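Local structure of outer membrane protein OMP121 (Bacteroides thetaiotaomicron, 5FQ8) at residues Val86-Val91 with Asn98-Val103; Gly90-Ser95 with Ile697-Ile702; Met141-Gly146 with Gly160-Thr165. The protein probably serves as a TonB-dependent receptor that takes up a substrate across the bacterial outer membrane, and binds calcium. All coordinates share one frame; numbering follows the deposited sequence.

Contact 1: Val86-Val91 with Asn98-Val103; sequences VIIRGV and NQPLYV
The chain leaving strand 84-88 returns beside it without ladder pairing, the CA atoms of Val86 and Gln99 lying 5.5 Å apart and the CA-H of Gln99 directed almost straight at Val86 O. Gln99 makes the polar link with its side chain: bent at chi2 (-69°), it folds back so that OE1 accepts the N-H of Val86 at 3.3 Å, with the donor lying above the carbonyl plane. One carboxylate, that of Asp959, binds both amides, OD1 taking Asn98 ND2 and OD2 taking Gln99 NE2. The side chains of Val86 and Pro100 cross at about a right angle, with Val86 CG1, anti to the backbone N, 3.8 Å from Pro100 CD, while Val86 CG2 meets the hydroxyl OH of Tyr102 at 3.6 Å. Ile88 adds its tip, CD1 resting 4.1 Å from CB of Pro100. Farther along, the OD1 of Asn98 lies 3.3 Å from CG1 of Val91 and accepts the N-H of Ser93, which draws the return limb back onto the outgoing one. Within the plug, strand 71-75 packs against Val86 and Ile88, and strand 161-166 against Pro100 and Tyr102, so the contact joins a two-stranded hairpin to the edge of the plug's mixed sheet.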
loop_
_atom_site.group_PDB
_atom_site.type_symbol
_atom_site.label_atom_id
_atom_site.label_comp_id
_atom_site.label_asym_id
_atom_site.label_seq_id
_atom_site.Cartn_x
_atom_site.Cartn_y
_atom_site.Cartn_z
ATOM N N VAL B 86 27.750 -1.078 19.735
ATOM C CA VAL B 86 28.675 -0.542 20.726
ATOM C C VAL B 86 27.998 -0.682 22.073
ATOM O O VAL B 86 27.076 0.073 22.387
ATOM C CB VAL B 86 29.047 0.927 20.468
ATOM C CG1 VAL B 86 29.893 1.446 21.591
ATOM C CG2 VAL B 86 29.811 1.061 19.203
ATOM N N ILE B 87 28.458 -1.625 22.877
ATOM C CA ILE B 87 27.886 -1.890 24.189
ATOM C C ILE B 87 28.957 -1.633 25.234
ATOM O O ILE B 87 30.091 -2.105 25.102
ATOM C CB ILE B 87 27.334 -3.325 24.282
ATOM C CG1 ILE B 87 26.386 -3.600 23.126
ATOM C CG2 ILE B 87 26.572 -3.503 25.552
ATOM C CD1 ILE B 87 25.970 -5.014 23.043
ATOM N N ILE B 88 28.607 -0.876 26.259
ATOM C CA ILE B 88 29.573 -0.386 27.227
ATOM C C ILE B 88 29.213 -0.963 28.575
ATOM O O ILE B 88 28.164 -0.634 29.136
ATOM C CB ILE B 88 29.616 1.147 27.269
ATOM C CG1 ILE B 88 30.359 1.686 26.056
ATOM C CG2 ILE B 88 30.278 1.637 28.529
ATOM C CD1 ILE B 88 30.667 3.122 26.169
ATOM N N ARG B 89 30.087 -1.823 29.089
ATOM C CA ARG B 89 29.894 -2.497 30.367
ATOM C C ARG B 89 28.608 -3.319 30.357
ATOM O O ARG B 89 27.769 -3.229 31.252
ATOM C CB ARG B 89 29.929 -1.494 31.521
ATOM C CG ARG B 89 31.326 -0.943 31.752
ATOM C CD ARG B 89 31.414 0.036 32.898
ATOM N NE ARG B 89 32.785 0.459 33.152
ATOM C CZ ARG B 89 33.135 1.306 34.112
ATOM N NH1 ARG B 89 32.218 1.816 34.906
ATOM N NH2 ARG B 89 34.402 1.642 34.278
ATOM N N GLY B 90 28.465 -4.133 29.317
ATOM C CA GLY B 90 27.372 -5.079 29.226
ATOM C C GLY B 90 26.018 -4.463 28.915
ATOM O O GLY B 90 25.851 -3.263 28.722
ATOM N N VAL B 91 25.027 -5.343 28.880
ATOM C CA VAL B 91 23.649 -4.982 28.582
ATOM C C VAL B 91 22.935 -4.648 29.881
ATOM O O VAL B 91 22.884 -5.466 30.796
ATOM C CB VAL B 91 22.935 -6.121 27.845
ATOM C CG1 VAL B 91 21.469 -5.889 27.832
ATOM C CG2 VAL B 91 23.456 -6.252 26.446
ATOM N N ASN B 98 20.951 -0.265 24.261
ATOM C CA ASN B 98 22.210 -0.338 24.980
ATOM C C ASN B 98 23.335 0.445 24.342
ATOM O O ASN B 98 24.451 0.413 24.856
ATOM C CB ASN B 98 22.654 -1.793 25.141
ATOM C CG ASN B 98 21.696 -2.591 25.961
ATOM O OD1 ASN B 98 21.821 -2.678 27.173
ATOM N ND2 ASN B 98 20.722 -3.171 25.306
ATOM N N GLN B 99 23.100 1.118 23.234
ATOM C CA GLN B 99 24.138 1.952 22.677
ATOM C C GLN B 99 24.382 3.138 23.597
ATOM O O GLN B 99 23.463 3.603 24.268
ATOM C CB GLN B 99 23.741 2.440 21.300
ATOM C CG GLN B 99 23.006 1.412 20.502
ATOM C CD GLN B 99 23.882 0.268 20.108
ATOM O OE1 GLN B 99 24.873 0.453 19.433
ATOM N NE2 GLN B 99 23.525 -0.923 20.526
ATOM N N PRO B 100 25.613 3.633 23.655
ATOM C CA PRO B 100 25.882 4.863 24.397
ATOM C C PRO B 100 25.359 6.094 23.674
ATOM O O PRO B 100 25.147 6.114 22.460
ATOM C CB PRO B 100 27.407 4.886 24.472
ATOM C CG PRO B 100 27.822 4.172 23.262
ATOM C CD PRO B 100 26.845 3.071 23.085
ATOM N N LEU B 101 25.158 7.141 24.456
ATOM C CA LEU B 101 24.732 8.418 23.911
ATOM C C LEU B 101 25.889 9.057 23.161
ATOM O O LEU B 101 26.875 9.472 23.773
ATOM C CB LEU B 101 24.258 9.328 25.033
ATOM C CG LEU B 101 23.987 10.754 24.597
ATOM C CD1 LEU B 101 22.866 10.755 23.596
ATOM C CD2 LEU B 101 23.634 11.573 25.790
ATOM N N TYR B 102 25.774 9.151 21.844
ATOM C CA TYR B 102 26.751 9.880 21.057
ATOM C C TYR B 102 26.507 11.378 21.191
ATOM O O TYR B 102 25.403 11.852 20.931
ATOM C CB TYR B 102 26.662 9.462 19.595
ATOM C CG TYR B 102 27.139 8.074 19.283
ATOM C CD1 TYR B 102 26.322 6.981 19.482
ATOM C CD2 TYR B 102 28.394 7.858 18.742
ATOM C CE1 TYR B 102 26.736 5.713 19.167
ATOM C CE2 TYR B 102 28.812 6.598 18.424
ATOM C CZ TYR B 102 27.976 5.523 18.639
ATOM O OH TYR B 102 28.382 4.254 18.324
ATOM N N VAL B 103 27.532 12.128 21.582
ATOM C CA VAL B 103 27.439 13.574 21.774
ATOM C C VAL B 103 28.520 14.239 20.934
ATOM O O VAL B 103 29.699 13.917 21.080
ATOM C CB VAL B 103 27.604 13.950 23.259
ATOM C CG1 VAL B 103 27.486 15.420 23.444
ATOM C CG2 VAL B 103 26.580 13.250 24.096
#

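Contact 2: Gly90-Ser95 with Ile697-Ile702; sequences GVSSLS and IRNRGI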
loop_
_atom_site.group_PDB
_atom_site.type_symbol
_atom_site.label_atom_id
_atom_site.label_comp_id
_atom_site.label_asym_id
_atom_site.label_seq_id
_atom_site.Cartn_x
_atom_site.Cartn_y
_atom_site.Cartn_z
ATOM N N GLY B 90 28.465 -4.133 29.317
ATOM C CA GLY B 90 27.372 -5.079 29.226
ATOM C C GLY B 90 26.018 -4.463 28.915
ATOM O O GLY B 90 25.851 -3.263 28.722
ATOM N N VAL B 91 25.027 -5.343 28.880
ATOM C CA VAL B 91 23.649 -4.982 28.582
ATOM C C VAL B 91 22.935 -4.648 29.881
ATOM O O VAL B 91 22.884 -5.466 30.796
ATOM C CB VAL B 91 22.935 -6.121 27.845
ATOM C CG1 VAL B 91 21.469 -5.889 27.832
ATOM C CG2 VAL B 91 23.456 -6.252 26.446
ATOM N N SER B 92 22.393 -3.446 29.975
ATOM C CA SER B 92 21.522 -3.124 31.087
ATOM C C SER B 92 20.061 -3.143 30.695
ATOM O O SER B 92 19.211 -3.527 31.501
ATOM C CB SER B 92 21.862 -1.751 31.645
ATOM O OG SER B 92 23.228 -1.687 31.977
ATOM N N SER B 93 19.753 -2.739 29.470
ATOM C CA SER B 93 18.377 -2.631 29.005
ATOM C C SER B 93 17.954 -3.987 28.463
ATOM O O SER B 93 18.557 -4.496 27.514
ATOM C CB SER B 93 18.271 -1.538 27.941
ATOM O OG SER B 93 16.929 -1.173 27.664
ATOM N N LEU B 94 16.940 -4.593 29.078
ATOM C CA LEU B 94 16.572 -5.928 28.639
ATOM C C LEU B 94 15.903 -5.888 27.285
ATOM O O LEU B 94 15.985 -6.852 26.530
ATOM C CB LEU B 94 15.673 -6.599 29.656
ATOM C CG LEU B 94 15.978 -8.071 29.805
ATOM C CD1 LEU B 94 17.444 -8.213 30.053
ATOM C CD2 LEU B 94 15.192 -8.605 30.966
ATOM N N SER B 95 15.230 -4.802 26.965
ATOM C CA SER B 95 14.894 -4.525 25.586
ATOM C C SER B 95 14.575 -3.064 25.455
ATOM O O SER B 95 13.696 -2.549 26.150
ATOM C CB SER B 95 13.730 -5.367 25.105
ATOM O OG SER B 95 14.213 -6.565 24.537
ATOM N N ILE B 697 19.452 -5.613 36.820
ATOM C CA ILE B 697 20.394 -6.221 35.901
ATOM C C ILE B 697 21.780 -5.733 36.290
ATOM O O ILE B 697 22.060 -4.531 36.239
ATOM C CB ILE B 697 20.067 -5.865 34.448
ATOM C CG1 ILE B 697 18.601 -6.129 34.174
ATOM C CG2 ILE B 697 20.918 -6.683 33.501
ATOM C CD1 ILE B 697 18.353 -7.528 33.821
ATOM N N ARG B 698 22.636 -6.653 36.702
ATOM C CA ARG B 698 23.923 -6.309 37.274
ATOM C C ARG B 698 25.035 -6.569 36.274
ATOM O O ARG B 698 25.051 -7.606 35.607
ATOM C CB ARG B 698 24.172 -7.098 38.556
ATOM C CG ARG B 698 25.359 -6.623 39.337
ATOM C CD ARG B 698 25.468 -7.357 40.629
ATOM N NE ARG B 698 25.822 -8.743 40.396
ATOM C CZ ARG B 698 25.789 -9.679 41.330
ATOM N NH1 ARG B 698 25.405 -9.377 42.559
ATOM N NH2 ARG B 698 26.140 -10.915 41.030
ATOM N N ASN B 699 25.945 -5.605 36.159
ATOM C CA ASN B 699 27.173 -5.753 35.386
ATOM C C ASN B 699 28.341 -5.365 36.284
ATOM O O ASN B 699 28.430 -4.223 36.736
ATOM C CB ASN B 699 27.147 -4.899 34.119
ATOM C CG ASN B 699 26.226 -5.460 33.067
ATOM O OD1 ASN B 699 26.576 -6.383 32.342
ATOM N ND2 ASN B 699 25.036 -4.896 32.977
ATOM N N ARG B 700 29.214 -6.327 36.562
ATOM C CA ARG B 700 30.432 -6.136 37.337
ATOM C C ARG B 700 31.613 -6.607 36.512
ATOM O O ARG B 700 31.498 -7.558 35.735
ATOM C CB ARG B 700 30.436 -6.942 38.641
ATOM C CG ARG B 700 29.489 -6.504 39.721
ATOM C CD ARG B 700 29.806 -7.212 41.052
ATOM N NE ARG B 700 30.200 -8.611 40.900
ATOM C CZ ARG B 700 30.182 -9.497 41.890
ATOM N NH1 ARG B 700 29.773 -9.132 43.096
ATOM N NH2 ARG B 700 30.563 -10.749 41.673
ATOM N N GLY B 701 32.761 -5.974 36.710
ATOM C CA GLY B 701 33.946 -6.446 36.028
ATOM C C GLY B 701 35.182 -5.615 36.253
ATOM O O GLY B 701 35.268 -4.820 37.186
ATOM N N ILE B 702 36.144 -5.833 35.368
ATOM C CA ILE B 702 37.470 -5.236 35.446
ATOM C C ILE B 702 37.812 -4.669 34.081
ATOM O O ILE B 702 37.641 -5.347 33.066
ATOM C CB ILE B 702 38.540 -6.263 35.861
ATOM C CG1 ILE B 702 38.108 -7.050 37.083
ATOM C CG2 ILE B 702 39.830 -5.576 36.177
ATOM C CD1 ILE B 702 39.054 -8.171 37.411
HETATM O O HOH W 1 25.051 -7.961 30.575
HETATM O O HOH W 2 23.572 -3.307 34.526
#
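Asn699 uses both ends of its amide to bind the loop 90-95. The side chain leaves the strand toward the loop, and with CG anti to the carbonyl carbon (chi1 -73°) the amide reaches Val91. ND2 donates a nearly straight bond to Val91 O at 3.1 Å; the acceptor lies in the amide plane of Asn699, yet the donor stands well above the carbonyl plane of Val91. A water accepts from Asn699 ND2 at 2.7 Å, so both amide directions on the nitrogen are used. This same water donates to Ile697 O and hydrogen-bonds Ser92 OG at 3.0 Å. On the oxygen side, Asn699 OD1 receives a bond from a second water at 2.8 Å, and that water accepts the N-H of Val91. OD1 is also held by Asn727 of the adjoining strand 716-731, which should fix the rotation of the amide. Gly90 CA lies 3.5 Å from Asn699 OD1, where a beta carbon would run into that oxygen; its positive phi also favours glycine. Two residues before Asn699, Ile697 has the most surface buried here: its CG2 approaches Val91 O at 3.6 Å, CG1 lies alongside Ser92 O, and the tip CD1 meets CD1 of Leu94 at 3.9 Å, the two side chains crossing at about a right angle. Gln675, on neighbouring strand 661-680, binds Ser92 O as well. A plug loop held to a barrel strand by direct bonds and through water fits the TonB-dependent receptor fold, in which the plug domain sits inside a transmembrane beta barrel.

Contact 3: Met141-Gly146 with Gly160-Thr165; sequences MTILKG and GVVMIT
Strands 141-144 and 161-165 run antiparallel, their axes 4.6 Å apart at closest and 163° between their directions. Thr142 and Met163 form one hydrogen-bonded pair and Leu144 and Val161 the next, each linked by two backbone bonds. Thr142 N to Met163 O is the straighter bond of its pair at 2.7 Å, and Leu144 N reaches Val161 O at 2.8 Å; both donors lie in the plane of the carbonyl they use. Met141 and Ile143 project from one face, along with Val162 and Ile164. Met141 shows how that face is filled. Its CB starts 4.1 Å from Met163 O on the partner strand. With CG anti to the backbone N (chi1 164°), the chain is sent obliquely across Val162, where CG lies 4.1 Å from CG1. SD keeps to the same methyl, again 4.1 Å from Val162 CG1. The last torsion then bends (chi3 -49°), turning CE onto Ile164, 3.7 Å from CD1, and Val60 of a plug loop packs on this side chain too. The two strands are the middle pair of the plug's four-stranded mixed sheet: 138-144 bonds on its other edge to strand 44-48, and 161-166 on its other edge to 101-103. Beside Met141, Ile143 lays CG1 along CG2 of Val162, the two side chains pointing the same way. On the face with Thr142, Leu144, Val161 and Met163, the packing is between Leu144 and its neighbours. There Met163 is bent at its final torsion, and its SD lies 3.7 Å from CD1 of Leu144 as the two chains cross obliquely, while CB of Leu144 sits opposite CB of Val161. Beyond the ladder, Lys145 NZ hydrogen-bonds Thr45 OG1, and the Lys145 carbonyl O takes a bond from Arg670 of barrel strand 661-680.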
loop_
_atom_site.group_PDB
_atom_site.type_symbol
_atom_site.label_atom_id
_atom_site.label_comp_id
_atom_site.label_asym_id
_atom_site.label_seq_id
_atom_site.Cartn_x
_atom_site.Cartn_y
_atom_site.Cartn_z
ATOM N N MET B 141 37.914 11.906 20.326
ATOM C CA MET B 141 36.794 11.129 20.822
ATOM C C MET B 141 37.098 10.688 22.234
ATOM O O MET B 141 38.145 10.098 22.484
ATOM C CB MET B 141 36.524 9.908 19.955
ATOM C CG MET B 141 35.651 8.886 20.636
ATOM S SD MET B 141 35.397 7.517 19.557
ATOM C CE MET B 141 34.918 8.381 18.100
ATOM N N THR B 142 36.175 10.939 23.142
ATOM C CA THR B 142 36.326 10.547 24.532
ATOM C C THR B 142 35.092 9.785 24.982
ATOM O O THR B 142 33.972 10.295 24.890
ATOM C CB THR B 142 36.555 11.768 25.400
ATOM O OG1 THR B 142 37.876 12.241 25.174
ATOM C CG2 THR B 142 36.390 11.433 26.855
ATOM N N ILE B 143 35.308 8.567 25.466
ATOM C CA ILE B 143 34.254 7.630 25.835
ATOM C C ILE B 143 34.139 7.631 27.347
ATOM O O ILE B 143 35.067 7.213 28.040
ATOM C CB ILE B 143 34.557 6.228 25.304
ATOM C CG1 ILE B 143 34.451 6.226 23.794
ATOM C CG2 ILE B 143 33.629 5.235 25.894
ATOM C CD1 ILE B 143 34.632 4.907 23.199
ATOM N N LEU B 144 33.021 8.103 27.870
ATOM C CA LEU B 144 32.767 8.041 29.303
ATOM C C LEU B 144 32.083 6.715 29.599
ATOM O O LEU B 144 30.961 6.473 29.148
ATOM C CB LEU B 144 31.904 9.217 29.749
ATOM C CG LEU B 144 32.437 10.571 29.315
ATOM C CD1 LEU B 144 31.507 11.657 29.753
ATOM C CD2 LEU B 144 33.779 10.767 29.933
ATOM N N LYS B 145 32.753 5.849 30.347
ATOM C CA LYS B 145 32.219 4.508 30.516
ATOM C C LYS B 145 31.284 4.396 31.711
ATOM O O LYS B 145 30.368 3.566 31.704
ATOM C CB LYS B 145 33.361 3.517 30.661
ATOM C CG LYS B 145 34.402 3.617 29.578
ATOM C CD LYS B 145 35.507 2.601 29.817
ATOM C CE LYS B 145 36.667 2.744 28.850
ATOM N NZ LYS B 145 37.336 4.037 29.037
ATOM N N GLY B 146 31.494 5.212 32.732
ATOM C CA GLY B 146 30.764 5.050 33.959
ATOM C C GLY B 146 29.492 5.849 33.971
ATOM O O GLY B 146 29.337 6.820 33.244
ATOM N N GLY B 160 26.572 4.801 28.873
ATOM C CA GLY B 160 27.832 5.361 28.452
ATOM C C GLY B 160 27.643 6.517 27.492
ATOM O O GLY B 160 26.572 6.739 26.920
ATOM N N VAL B 161 28.717 7.271 27.311
ATOM C CA VAL B 161 28.710 8.431 26.433
ATOM C C VAL B 161 29.910 8.366 25.510
ATOM O O VAL B 161 31.019 8.053 25.947
ATOM C CB VAL B 161 28.728 9.746 27.234
ATOM C CG1 VAL B 161 28.794 10.894 26.287
ATOM C CG2 VAL B 161 27.505 9.856 28.099
ATOM N N VAL B 162 29.696 8.656 24.241
ATOM C CA VAL B 162 30.776 8.780 23.273
ATOM C C VAL B 162 30.851 10.242 22.869
ATOM O O VAL B 162 30.116 10.691 21.986
ATOM C CB VAL B 162 30.569 7.890 22.048
ATOM C CG1 VAL B 162 31.608 8.225 21.040
ATOM C CG2 VAL B 162 30.652 6.446 22.427
ATOM N N MET B 163 31.732 10.992 23.510
ATOM C CA MET B 163 31.899 12.403 23.212
ATOM C C MET B 163 32.857 12.558 22.048
ATOM O O MET B 163 34.041 12.244 22.169
ATOM C CB MET B 163 32.424 13.148 24.430
ATOM C CG MET B 163 31.375 13.531 25.417
ATOM S SD MET B 163 32.143 14.032 26.938
ATOM C CE MET B 163 33.494 15.026 26.319
ATOM N N ILE B 164 32.365 13.049 20.952
ATOM C CA ILE B 164 33.203 13.349 19.800
ATOM C C ILE B 164 33.445 14.852 19.737
ATOM O O ILE B 164 32.606 15.645 20.166
ATOM C CB ILE B 164 32.556 12.802 18.515
ATOM C CG1 ILE B 164 32.600 11.282 18.538
ATOM C CG2 ILE B 164 33.256 13.302 17.275
ATOM C CD1 ILE B 164 32.131 10.668 17.258
ATOM N N THR B 165 34.634 15.250 19.281
ATOM C CA THR B 165 34.958 16.661 19.096
ATOM C C THR B 165 35.554 16.854 17.714
ATOM O O THR B 165 36.541 16.205 17.363
ATOM C CB THR B 165 35.919 17.172 20.165
ATOM O OG1 THR B 165 35.328 17.032 21.457
ATOM C CG2 THR B 165 36.201 18.618 19.941
#

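Overall arrangement
All three contacts are buried, but they serve different levels of the fold. Contact 3 is a regular ladder inside the plug sheet, with repeated backbone bonds and methyl and thioether packing on both faces. Contact 1 meets the same sheet through strand 101-103, the neighbour of strand 161-166: Leu101 N bonds Gly160 O, and Ile164 N probably bonds Val103 O. Yet contact 1 depends on one side-chain-to-backbone bond and on proline packing. Contact 2 shares Gly90 and Val91 with it and carries the loop on to the barrel wall, where asparagine, water and isoleucine packing replace the ladder. Contacts 2 and 3 do not touch, their nearest atoms being about 8 Å apart.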